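Local coordinates for LRR receptor-like serine/threonine-protein kinase RGI3 (Arabidopsis thaliana, PDB 5HZ0) that serves as a cell-surface receptor kinase for RGF peptide hormones, whose signals maintain the root stem cell niche, through the extracellular leucine-rich-repeat domain described here, at residues A[460-464]-A[481-486]; A[516-522]-A[542-548]; A[523-529]-A[548-554]; A[594-598]-A[618-622]. The protein carries 5 engineered substitutions. One frame throughout, in Å; residues are numbered along the deposited sequence.

Contact 1: residues A[460-464]-A[481-486]; sequences GSLLG and LSSTLP
Leu-462 and Pro-486 meet where two successive turns of the leucine-rich-repeat solenoid lie one on the next, beyond the strands of the inner face. The second segment, Leu-Ser-Ser-Thr-Leu-Pro, resembles the plant-type LxGxIP signature, and the first runs alongside it with a leucine where the proline would stand. Leu-462 is the buried centre. Its chi1 of -168° carries CG in towards the second segment, where the two methyls part to different neighbours. CD1 touches CD1 of Leu-481 at 4.0 Å, the two chains crossing at a slant, whereas CD2 faces CD1 of Leu-485 at 4.2 Å from a side chain that points the same way. A branched aliphatic residue suits this place because it can serve both at once, and Phe-476 and Ile-438 add to the apolar surroundings. Pro-486 lies further along, its ring laid against Leu-462 O and the backbone beyond: CG comes to 3.9 Å from Leu-463 CA and 3.7 Å from Gly-464 N, while CD turns to CD2 of Leu-462. With an alanine here CG and CD are gone, which is likely to open a gap against Leu-462 O and Leu-463 and cost Leu-462 CD2 one of its partners. Gly-460 suits the other end, since its backbone angles (phi 84°, psi -157°) would jam a side chain against the preceding carbonyl. Ser-461 CA sends a CH contact to Ser-482 O. Gly-460 O, in turn, accepts the backbone hydrogen bond of Ser-482 N at 2.6 Å.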
# COMPACT_ATOMS: atom_id res chain seq x y z
N GLY A 460 33.53 -16.91 11.21
CA GLY A 460 33.61 -17.29 12.60
C GLY A 460 32.48 -18.18 13.05
O GLY A 460 31.84 -18.85 12.24
N SER A 461 32.22 -18.18 14.34
CA SER A 461 31.28 -19.10 14.93
C SER A 461 29.95 -18.43 15.21
O SER A 461 29.79 -17.23 14.98
CB SER A 461 31.87 -19.70 16.21
OG SER A 461 30.87 -20.36 16.95
N LEU A 462 29.00 -19.22 15.70
CA LEU A 462 27.61 -18.79 15.81
C LEU A 462 27.08 -19.19 17.18
O LEU A 462 27.06 -20.37 17.53
CB LEU A 462 26.79 -19.46 14.70
CG LEU A 462 25.37 -18.97 14.41
CD1 LEU A 462 25.38 -17.66 13.64
CD2 LEU A 462 24.56 -20.03 13.68
N LEU A 463 26.65 -18.22 17.99
CA LEU A 463 26.21 -18.54 19.35
C LEU A 463 24.75 -18.16 19.62
O LEU A 463 24.22 -17.21 19.03
CB LEU A 463 27.10 -17.85 20.40
CG LEU A 463 28.57 -18.19 20.63
CD1 LEU A 463 29.08 -19.31 19.76
CD2 LEU A 463 29.42 -16.94 20.45
N GLY A 464 24.11 -18.90 20.53
CA GLY A 464 22.76 -18.58 20.96
C GLY A 464 22.67 -17.24 21.68
O GLY A 464 21.69 -16.51 21.52
N LEU A 481 30.59 -18.83 7.66
CA LEU A 481 30.35 -19.23 9.05
C LEU A 481 30.85 -20.66 9.39
O LEU A 481 30.75 -21.57 8.57
CB LEU A 481 28.86 -19.13 9.40
CG LEU A 481 28.19 -17.74 9.39
CD1 LEU A 481 26.74 -17.83 9.84
CD2 LEU A 481 28.96 -16.73 10.25
N SER A 482 31.39 -20.84 10.59
CA SER A 482 31.97 -22.15 10.95
C SER A 482 31.72 -22.61 12.38
O SER A 482 30.95 -22.01 13.14
CB SER A 482 33.47 -22.20 10.64
OG SER A 482 34.23 -21.51 11.63
N SER A 483 32.42 -23.68 12.72
CA SER A 483 32.18 -24.51 13.90
C SER A 483 30.75 -25.05 13.95
O SER A 483 30.13 -25.27 12.92
CB SER A 483 32.51 -23.76 15.18
OG SER A 483 32.45 -24.63 16.29
N THR A 484 30.18 -25.17 15.15
CA THR A 484 28.96 -25.94 15.30
C THR A 484 27.73 -25.07 15.51
O THR A 484 27.81 -23.99 16.08
CB THR A 484 29.05 -26.92 16.48
OG1 THR A 484 29.46 -26.21 17.66
CG2 THR A 484 30.05 -28.04 16.19
N LEU A 485 26.60 -25.56 15.02
CA LEU A 485 25.32 -24.93 15.30
C LEU A 485 25.07 -25.09 16.80
O LEU A 485 24.93 -26.20 17.31
CB LEU A 485 24.22 -25.59 14.47
CG LEU A 485 22.76 -25.14 14.63
CD1 LEU A 485 22.58 -23.67 14.35
CD2 LEU A 485 21.88 -25.96 13.71
N PRO A 486 25.02 -23.96 17.52
CA PRO A 486 25.02 -23.98 18.99
C PRO A 486 23.74 -24.59 19.54
O PRO A 486 22.68 -24.49 18.91
CB PRO A 486 25.10 -22.50 19.35
CG PRO A 486 24.41 -21.81 18.22
CD PRO A 486 24.80 -22.60 16.99

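Contact 2: residues A[516-522]-A[542-548]; sequences CRSLQLL and SLAISLN. With NAG (2-acetamido-2-deoxy-beta-D-glucopyranose), chain D.
Leu-522 is joined to the neighbouring strand by two backbone hydrogen bonds: its N donates to Ser-546 O (2.9 Å), and its O receives Asn-548 N (2.9 Å). Before these strands pair, the second chain takes a longer path, with Leu-543 and Ser-546 facing the adjacent Gln-520 and Leu-521. The detour gathers round Gln-520 O, which Ala-544 N meets in the carbonyl plane, on a lone pair, at 3.1 Å; Ile-545 N adds a weak bond. Among side-chain polar contacts, the small hydroxyl of Ser-542 fits between two carbonyls, its OG 2.9 Å from Arg-517 O and 3.1 Å from Leu-519 O, so its one proton has a choice. Apolar contacts divide between the two faces. Leu-522 and Leu-547 lie side by side, CD2 to CD1 at 3.9 Å, both with CG anti to N (chi1 175° and 171°), which lays the two branches alongside each other. On the other face Leu-521 CD1 meets Ile-545 CG2 at 3.8 Å. Asn-548 carries the glycan on ND2, while its OD1 is held by Ser-550. Short parallel strands with leucines inward and variable residues outward are typical of the inner face of a leucine-rich-repeat solenoid.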
# COMPACT_ATOMS: atom_id res chain seq x y z
N CYS A 516 12.54 -25.56 19.01
CA CYS A 516 12.06 -24.45 18.22
C CYS A 516 10.70 -24.89 17.71
O CYS A 516 10.60 -25.54 16.68
CB CYS A 516 12.99 -24.19 17.04
SG CYS A 516 14.71 -23.79 17.47
N ARG A 517 9.66 -24.42 18.37
CA ARG A 517 8.33 -25.01 18.20
C ARG A 517 7.61 -24.35 17.05
O ARG A 517 6.57 -24.81 16.60
CB ARG A 517 7.52 -24.86 19.48
CG ARG A 517 6.19 -25.62 19.49
CD ARG A 517 6.39 -27.14 19.62
NE ARG A 517 7.38 -27.47 20.65
CZ ARG A 517 7.45 -28.63 21.30
NH1 ARG A 517 6.58 -29.60 21.04
NH2 ARG A 517 8.39 -28.81 22.21
N SER A 518 8.16 -23.23 16.60
CA SER A 518 7.52 -22.46 15.55
C SER A 518 8.14 -22.70 14.18
O SER A 518 7.72 -22.08 13.20
CB SER A 518 7.51 -20.98 15.91
OG SER A 518 6.80 -20.78 17.12
N LEU A 519 9.11 -23.60 14.09
CA LEU A 519 9.93 -23.65 12.88
C LEU A 519 9.20 -24.31 11.72
O LEU A 519 8.93 -25.50 11.74
CB LEU A 519 11.20 -24.44 13.20
CG LEU A 519 12.43 -24.13 12.36
CD1 LEU A 519 12.66 -22.63 12.33
CD2 LEU A 519 13.63 -24.84 12.95
N GLN A 520 8.89 -23.50 10.72
CA GLN A 520 8.30 -23.95 9.46
C GLN A 520 9.34 -24.36 8.41
O GLN A 520 9.14 -25.31 7.66
CB GLN A 520 7.34 -22.89 8.90
CG GLN A 520 6.09 -22.66 9.76
CD GLN A 520 5.31 -21.41 9.36
OE1 GLN A 520 5.43 -20.93 8.24
NE2 GLN A 520 4.52 -20.88 10.28
N LEU A 521 10.45 -23.64 8.35
CA LEU A 521 11.41 -23.85 7.29
C LEU A 521 12.78 -23.99 7.89
O LEU A 521 13.20 -23.14 8.67
CB LEU A 521 11.38 -22.68 6.29
CG LEU A 521 12.31 -22.73 5.06
CD1 LEU A 521 11.67 -22.05 3.87
CD2 LEU A 521 13.67 -22.08 5.35
N LEU A 522 13.48 -25.06 7.52
CA LEU A 522 14.86 -25.24 7.97
C LEU A 522 15.78 -25.61 6.82
O LEU A 522 15.65 -26.68 6.22
CB LEU A 522 14.95 -26.28 9.10
CG LEU A 522 16.38 -26.61 9.55
CD1 LEU A 522 17.07 -25.40 10.17
CD2 LEU A 522 16.41 -27.79 10.50
N SER A 542 5.51 -28.38 13.44
CA SER A 542 5.42 -27.15 12.67
C SER A 542 6.21 -27.18 11.35
O SER A 542 5.91 -26.39 10.45
CB SER A 542 5.86 -25.95 13.52
OG SER A 542 7.09 -26.23 14.17
N LEU A 543 7.20 -28.07 11.24
CA LEU A 543 8.01 -28.10 10.02
C LEU A 543 7.09 -28.41 8.86
O LEU A 543 6.53 -29.48 8.76
CB LEU A 543 9.10 -29.18 10.11
CG LEU A 543 10.45 -28.73 10.67
CD1 LEU A 543 11.43 -29.88 10.72
CD2 LEU A 543 10.99 -27.60 9.83
N ALA A 544 6.97 -27.45 7.96
CA ALA A 544 5.90 -27.48 6.97
C ALA A 544 6.40 -27.13 5.59
O ALA A 544 6.24 -27.90 4.64
CB ALA A 544 4.75 -26.57 7.37
N ILE A 545 6.92 -25.92 5.47
CA ILE A 545 7.35 -25.40 4.18
C ILE A 545 8.49 -26.21 3.57
O ILE A 545 8.35 -26.77 2.48
CB ILE A 545 7.80 -23.95 4.28
CG1 ILE A 545 6.69 -23.06 4.84
CG2 ILE A 545 8.26 -23.46 2.92
CD1 ILE A 545 7.08 -21.59 4.94
N SER A 546 9.61 -26.28 4.27
CA SER A 546 10.77 -26.96 3.73
C SER A 546 11.73 -27.49 4.79
O SER A 546 11.89 -26.88 5.84
CB SER A 546 11.51 -26.03 2.77
OG SER A 546 12.73 -26.60 2.35
N LEU A 547 12.34 -28.64 4.50
CA LEU A 547 13.48 -29.15 5.27
C LEU A 547 14.55 -29.60 4.26
O LEU A 547 14.34 -30.55 3.49
CB LEU A 547 13.07 -30.29 6.21
CG LEU A 547 14.14 -31.12 6.96
CD1 LEU A 547 14.97 -30.27 7.91
CD2 LEU A 547 13.52 -32.30 7.70
N ASN A 548 15.68 -28.89 4.28
CA ASN A 548 16.78 -29.16 3.37
C ASN A 548 18.00 -29.52 4.21
O ASN A 548 18.55 -28.68 4.92
CB ASN A 548 17.03 -27.91 2.51
CG ASN A 548 17.95 -28.17 1.32
OD1 ASN A 548 18.75 -29.11 1.33
ND2 ASN A 548 17.85 -27.30 0.30
C1 NAG D . 18.71 -27.52 -0.85
C2 NAG D . 17.98 -26.89 -2.03
C3 NAG D . 18.85 -26.89 -3.30
C4 NAG D . 20.20 -26.22 -3.00
C5 NAG D . 20.84 -27.04 -1.88
C6 NAG D . 22.23 -26.58 -1.47
C7 NAG D . 15.55 -27.13 -2.52
C8 NAG D . 14.42 -28.13 -2.60
N2 NAG D . 16.75 -27.63 -2.20
O3 NAG D . 18.16 -26.23 -4.33
O4 NAG D . 21.06 -26.05 -4.14
O5 NAG D . 20.02 -26.98 -0.74
O6 NAG D . 22.22 -25.22 -1.07
O7 NAG D . 15.34 -25.95 -2.76

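Contact 3: residues A[523-529]-A[548-554]; sequences NLGENDF and NLSCNRF. With NAG (2-acetamido-2-deoxy-beta-D-glucopyranose), chain D.
Asp-528 and Arg-553 form a salt bridge. The guanidinium comes side-on, with NE 2.6 Å from Asp-528 OD1, on its syn side but tilted out of the carboxylate plane, in a nearly straight bond of 172°, while NH2 reaches Asp-528 OD2 at 2.9 Å from above the carboxylate, the two planes being 43° apart. With the charge removed, as by an asparagine here, Arg-553 would probably lack its counter-charge and its long side chain would be freer to swing. Amide hydrogen bonds lie deeper. Asn-552 spends both hydrogens of ND2 on backbone carbonyls, one on its own Leu-549 O and one, at 3.0 Å, on Leu-524 O. That second carbonyl also accepts Asn-527 ND2, which arrives over the opposite face of its plane. This is the asparagine ladder of leucine-rich repeats: Asn-527 reaches on to Leu-500 O and Leu-505 N, and Asn-576 repeats the pattern by binding Leu-549 O. Asparagine suits the position because one amide can donate to two successive turns. The backbones add Leu-524 N to Asn-548 O (2.9 Å), Glu-526 N to Ser-550 O and Arg-553 N to Phe-529 O. Asx turns at Asn-523 and Asn-548 lead each chain out of its strand. Apolar contacts follow the same rungs, Leu-524 CD1 on Leu-549 CD2 (3.9 Å) and the tip of the Phe-554 ring, CZ, on Phe-529 CB (3.4 Å). Beside Gly-525 and Glu-526 lies the Asn-548 glycan, whose O6 donates to Glu-526 OE2 at 2.7 Å; at Gly-525 a side chain would collide with the sugar's ring oxygen.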
# COMPACT_ATOMS: atom_id res chain seq x y z
N ASN A 523 16.71 -24.72 6.51
CA ASN A 523 17.70 -24.99 5.50
C ASN A 523 19.11 -25.08 6.06
O ASN A 523 19.70 -24.07 6.45
CB ASN A 523 17.65 -23.93 4.40
CG ASN A 523 18.37 -24.38 3.14
OD1 ASN A 523 19.07 -25.39 3.15
ND2 ASN A 523 18.20 -23.64 2.07
N LEU A 524 19.61 -26.30 6.12
CA LEU A 524 20.99 -26.64 6.47
C LEU A 524 21.87 -27.03 5.29
O LEU A 524 22.97 -27.56 5.49
CB LEU A 524 21.03 -27.69 7.58
CG LEU A 524 20.31 -27.24 8.85
CD1 LEU A 524 20.48 -28.25 9.96
CD2 LEU A 524 20.81 -25.86 9.27
N GLY A 525 21.36 -26.89 4.08
CA GLY A 525 22.09 -27.32 2.89
C GLY A 525 23.48 -26.75 2.68
O GLY A 525 23.78 -25.65 3.12
N GLU A 526 24.34 -27.51 2.00
CA GLU A 526 25.69 -27.07 1.68
C GLU A 526 26.51 -26.63 2.89
O GLU A 526 26.91 -25.48 3.02
CB GLU A 526 25.66 -25.94 0.68
CG GLU A 526 25.68 -26.37 -0.74
CD GLU A 526 25.71 -25.19 -1.67
OE1 GLU A 526 26.83 -24.77 -2.04
OE2 GLU A 526 24.63 -24.66 -2.03
N ASN A 527 26.76 -27.58 3.78
CA ASN A 527 27.63 -27.35 4.90
C ASN A 527 28.49 -28.58 5.07
O ASN A 527 28.56 -29.43 4.18
CB ASN A 527 26.84 -27.03 6.17
CG ASN A 527 26.44 -25.55 6.26
OD1 ASN A 527 27.28 -24.71 6.56
ND2 ASN A 527 25.17 -25.24 6.02
N ASP A 528 29.23 -28.62 6.17
CA ASP A 528 29.99 -29.79 6.57
C ASP A 528 29.36 -30.65 7.68
O ASP A 528 30.09 -31.34 8.39
CB ASP A 528 31.46 -29.47 6.83
CG ASP A 528 32.34 -30.69 6.66
OD1 ASP A 528 32.04 -31.51 5.77
OD2 ASP A 528 33.32 -30.82 7.42
N PHE A 529 28.06 -30.51 7.93
CA PHE A 529 27.40 -31.35 8.94
C PHE A 529 27.66 -32.85 8.76
O PHE A 529 27.74 -33.37 7.63
CB PHE A 529 25.90 -31.11 8.94
CG PHE A 529 25.51 -29.74 9.39
CD1 PHE A 529 25.70 -29.35 10.70
CD2 PHE A 529 24.96 -28.84 8.49
CE1 PHE A 529 25.35 -28.09 11.10
CE2 PHE A 529 24.62 -27.57 8.89
CZ PHE A 529 24.81 -27.20 10.20
N ASN A 548 15.68 -28.89 4.28
CA ASN A 548 16.78 -29.16 3.37
C ASN A 548 18.00 -29.52 4.21
O ASN A 548 18.55 -28.68 4.92
CB ASN A 548 17.03 -27.91 2.51
CG ASN A 548 17.95 -28.17 1.32
OD1 ASN A 548 18.75 -29.11 1.33
ND2 ASN A 548 17.85 -27.30 0.30
N LEU A 549 18.37 -30.80 4.17
CA LEU A 549 19.60 -31.30 4.78
C LEU A 549 20.72 -31.58 3.76
O LEU A 549 21.77 -32.10 4.13
CB LEU A 549 19.31 -32.49 5.69
CG LEU A 549 18.38 -32.16 6.87
CD1 LEU A 549 18.08 -33.39 7.71
CD2 LEU A 549 18.92 -31.02 7.78
N SER A 550 20.49 -31.25 2.49
CA SER A 550 21.34 -31.70 1.38
C SER A 550 22.78 -31.17 1.40
O SER A 550 23.11 -30.26 2.17
CB SER A 550 20.73 -31.30 0.04
OG SER A 550 20.97 -29.92 -0.19
N CYS A 551 23.63 -31.81 0.60
CA CYS A 551 25.04 -31.43 0.44
C CYS A 551 25.80 -31.28 1.77
O CYS A 551 26.53 -30.31 1.98
CB CYS A 551 25.15 -30.19 -0.43
SG CYS A 551 24.12 -30.30 -1.90
N ASN A 552 25.62 -32.25 2.65
CA ASN A 552 26.39 -32.38 3.87
C ASN A 552 27.02 -33.77 3.88
O ASN A 552 27.03 -34.46 2.86
CB ASN A 552 25.49 -32.23 5.11
CG ASN A 552 25.19 -30.79 5.46
OD1 ASN A 552 26.10 -30.01 5.73
ND2 ASN A 552 23.92 -30.43 5.48
N ARG A 553 27.59 -34.15 5.01
CA ARG A 553 28.08 -35.51 5.26
C ARG A 553 27.19 -36.48 6.08
O ARG A 553 27.73 -37.37 6.73
CB ARG A 553 29.54 -35.52 5.70
CG ARG A 553 30.47 -35.10 4.57
CD ARG A 553 31.92 -35.08 5.01
NE ARG A 553 32.19 -34.13 6.09
CZ ARG A 553 32.54 -34.49 7.32
NH1 ARG A 553 32.65 -35.77 7.64
NH2 ARG A 553 32.78 -33.56 8.25
N PHE A 554 25.90 -36.21 6.20
CA PHE A 554 25.04 -37.05 7.04
C PHE A 554 25.16 -38.55 6.71
O PHE A 554 25.26 -38.94 5.54
CB PHE A 554 23.58 -36.59 6.99
CG PHE A 554 23.35 -35.22 7.55
CD1 PHE A 554 23.59 -34.94 8.90
CD2 PHE A 554 22.87 -34.20 6.73
CE1 PHE A 554 23.37 -33.68 9.41
CE2 PHE A 554 22.66 -32.93 7.24
CZ PHE A 554 22.90 -32.67 8.58
C1 NAG D . 18.71 -27.52 -0.85
C2 NAG D . 17.98 -26.89 -2.03
C3 NAG D . 18.85 -26.89 -3.30
C4 NAG D . 20.20 -26.22 -3.00
C5 NAG D . 20.84 -27.04 -1.88
C6 NAG D . 22.23 -26.58 -1.47
C7 NAG D . 15.55 -27.13 -2.52
C8 NAG D . 14.42 -28.13 -2.60
N2 NAG D . 16.75 -27.63 -2.20
O3 NAG D . 18.16 -26.23 -4.33
O4 NAG D . 21.06 -26.05 -4.14
O5 NAG D . 20.02 -26.98 -0.74
O6 NAG D . 22.22 -25.22 -1.07
O7 NAG D . 15.34 -25.95 -2.76

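Contact 4: residues A[594-598]-A[618-622]; sequences LNISY and DLASN. With NAG (2-acetamido-2-deoxy-beta-D-glucopyranose), chain E.
The Tyr-598 ring has Ser-621 CB over the centre of one face, 3.7 Å from the centroid and 8° off the normal, a CH-pi contact; the ring also stacks with His-575 of the preceding repeat. A second flat group, the Asn-622 amide, donates through ND2 to two carbonyls. Both acceptors, Ile-596 O (3.2 Å) across the contact and Asp-618 O (2.8 Å) within its own segment, lie close to the amide plane; ND2 stands above the carbonyl plane of Ile-596 but in that of Asp-618. The Asn-595 amide lies 17° from parallel with the Asp-618 carboxylate. OD1 receives Ser-597 OG on a lone pair and also Ser-597 N, closing an Asx turn, while ND2 bears the glycan; asparagine and serine two apart form the sequon for this sugar. Ser-621 suits its place by being small and able to both give and take: OG accepts Tyr-598 N at 2.8 Å in a bond of 174°, and donates to Asp-618 O. Its OG stands between backbone N and carbonyl carbon, where it can reach both. Ile-596 CD1 meets Leu-619 CD2 at 4.4 Å, the apolar part, and also lies against the Asn-622 amide. The segments run from the ends of strand 593-595, last in the row of repeat strands, and of helix 616-620 into the loops that follow. The chemistry implies that this end of the solenoid is fastened largely by polar side chains on backbone groups, with Asp-618 O, near the helix end, satisfied by Ser-621 and Asn-622 together.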
# COMPACT_ATOMS: atom_id res chain seq x y z
N LEU A 594 10.34 -34.48 -3.09
CA LEU A 594 11.26 -35.33 -2.35
C LEU A 594 12.53 -35.48 -3.16
O LEU A 594 12.46 -35.92 -4.30
CB LEU A 594 10.64 -36.71 -2.12
CG LEU A 594 11.58 -37.71 -1.43
CD1 LEU A 594 12.10 -37.13 -0.12
CD2 LEU A 594 10.90 -39.07 -1.18
N ASN A 595 13.67 -35.10 -2.61
CA ASN A 595 14.94 -35.34 -3.29
C ASN A 595 15.84 -36.21 -2.41
O ASN A 595 16.37 -35.75 -1.38
CB ASN A 595 15.59 -34.00 -3.66
CG ASN A 595 16.74 -34.15 -4.63
OD1 ASN A 595 17.31 -35.24 -4.76
ND2 ASN A 595 17.12 -33.06 -5.32
N ILE A 596 15.96 -37.49 -2.80
CA ILE A 596 16.82 -38.50 -2.16
C ILE A 596 18.12 -38.88 -2.90
O ILE A 596 18.81 -39.82 -2.50
CB ILE A 596 16.04 -39.76 -1.71
CG1 ILE A 596 15.15 -40.31 -2.84
CG2 ILE A 596 15.19 -39.46 -0.48
CD1 ILE A 596 15.88 -40.85 -4.03
N SER A 597 18.39 -38.22 -4.01
CA SER A 597 19.47 -38.59 -4.92
C SER A 597 20.87 -38.45 -4.32
O SER A 597 21.06 -37.77 -3.32
CB SER A 597 19.39 -37.78 -6.20
OG SER A 597 19.85 -36.45 -6.00
N TYR A 598 21.83 -39.11 -4.94
CA TYR A 598 23.22 -39.14 -4.46
C TYR A 598 23.33 -39.48 -2.98
O TYR A 598 23.92 -38.75 -2.20
CB TYR A 598 23.97 -37.87 -4.83
CG TYR A 598 24.01 -37.65 -6.32
CD1 TYR A 598 25.04 -38.18 -7.11
CD2 TYR A 598 23.00 -36.93 -6.96
CE1 TYR A 598 25.06 -37.99 -8.49
CE2 TYR A 598 23.01 -36.74 -8.33
CZ TYR A 598 24.05 -37.26 -9.08
OH TYR A 598 24.05 -37.06 -10.44
N ASP A 618 17.45 -40.19 -10.13
CA ASP A 618 17.51 -40.08 -8.67
C ASP A 618 17.70 -41.42 -7.99
O ASP A 618 18.40 -41.51 -6.97
CB ASP A 618 16.25 -39.43 -8.12
CG ASP A 618 16.32 -37.93 -8.13
OD1 ASP A 618 17.10 -37.38 -8.93
OD2 ASP A 618 15.60 -37.30 -7.32
N LEU A 619 17.07 -42.46 -8.53
CA LEU A 619 17.24 -43.81 -8.01
C LEU A 619 18.56 -44.39 -8.51
O LEU A 619 19.13 -45.29 -7.89
CB LEU A 619 16.09 -44.74 -8.44
CG LEU A 619 14.64 -44.28 -8.33
CD1 LEU A 619 13.72 -45.44 -8.67
CD2 LEU A 619 14.32 -43.72 -6.96
N ALA A 620 19.04 -43.88 -9.64
CA ALA A 620 20.26 -44.43 -10.23
C ALA A 620 21.53 -43.96 -9.50
O ALA A 620 22.57 -44.62 -9.59
CB ALA A 620 20.31 -44.08 -11.72
N SER A 621 21.42 -42.85 -8.77
CA SER A 621 22.54 -42.32 -7.99
C SER A 621 22.64 -42.92 -6.58
O SER A 621 23.55 -42.58 -5.83
CB SER A 621 22.49 -40.79 -7.91
OG SER A 621 21.27 -40.35 -7.36
N ASN A 622 21.69 -43.77 -6.23
CA ASN A 622 21.72 -44.47 -4.95
C ASN A 622 22.37 -45.86 -5.01
O ASN A 622 23.07 -46.18 -5.96
CB ASN A 622 20.32 -44.52 -4.33
CG ASN A 622 19.94 -43.23 -3.66
OD1 ASN A 622 20.31 -42.97 -2.51
ND2 ASN A 622 19.19 -42.39 -4.38
C1 NAG E . 16.36 -31.84 -5.13
C2 NAG E . 17.30 -30.73 -5.61
C3 NAG E . 16.61 -29.36 -5.73
C4 NAG E . 15.26 -29.46 -6.42
C5 NAG E . 14.45 -30.60 -5.81
C6 NAG E . 13.13 -30.85 -6.53
C7 NAG E . 19.68 -30.43 -5.18
C8 NAG E . 20.78 -30.44 -4.16
N2 NAG E . 18.45 -30.63 -4.72
O3 NAG E . 17.41 -28.53 -6.52
O4 NAG E . 14.60 -28.21 -6.39
O5 NAG E . 15.19 -31.81 -5.90
O6 NAG E . 13.40 -31.33 -7.83
O7 NAG E . 19.91 -30.20 -6.37

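How the contacts relate
All four contacts join neighbouring turns towards the C-terminal end of the same solenoid. Contact 3 is the most buried and combines buried asparagine amides with a salt bridge at its rim; contacts 1, 2 and 4 are only partly buried. Contacts 2 and 3 share Asn-548 and the glycan of chain D: contact 2 pairs the strands, and contact 3 follows the same two turns onward, their centres about 15 Å apart. Contact 1 lies slightly further round the turn, three repeats earlier, and relies on leucine and proline with one cross-segment hydrogen bond. Contact 4 sets the loop after the last strand against a short helix's end, with serine and asparagine side-chain bonds in place of strand pairing.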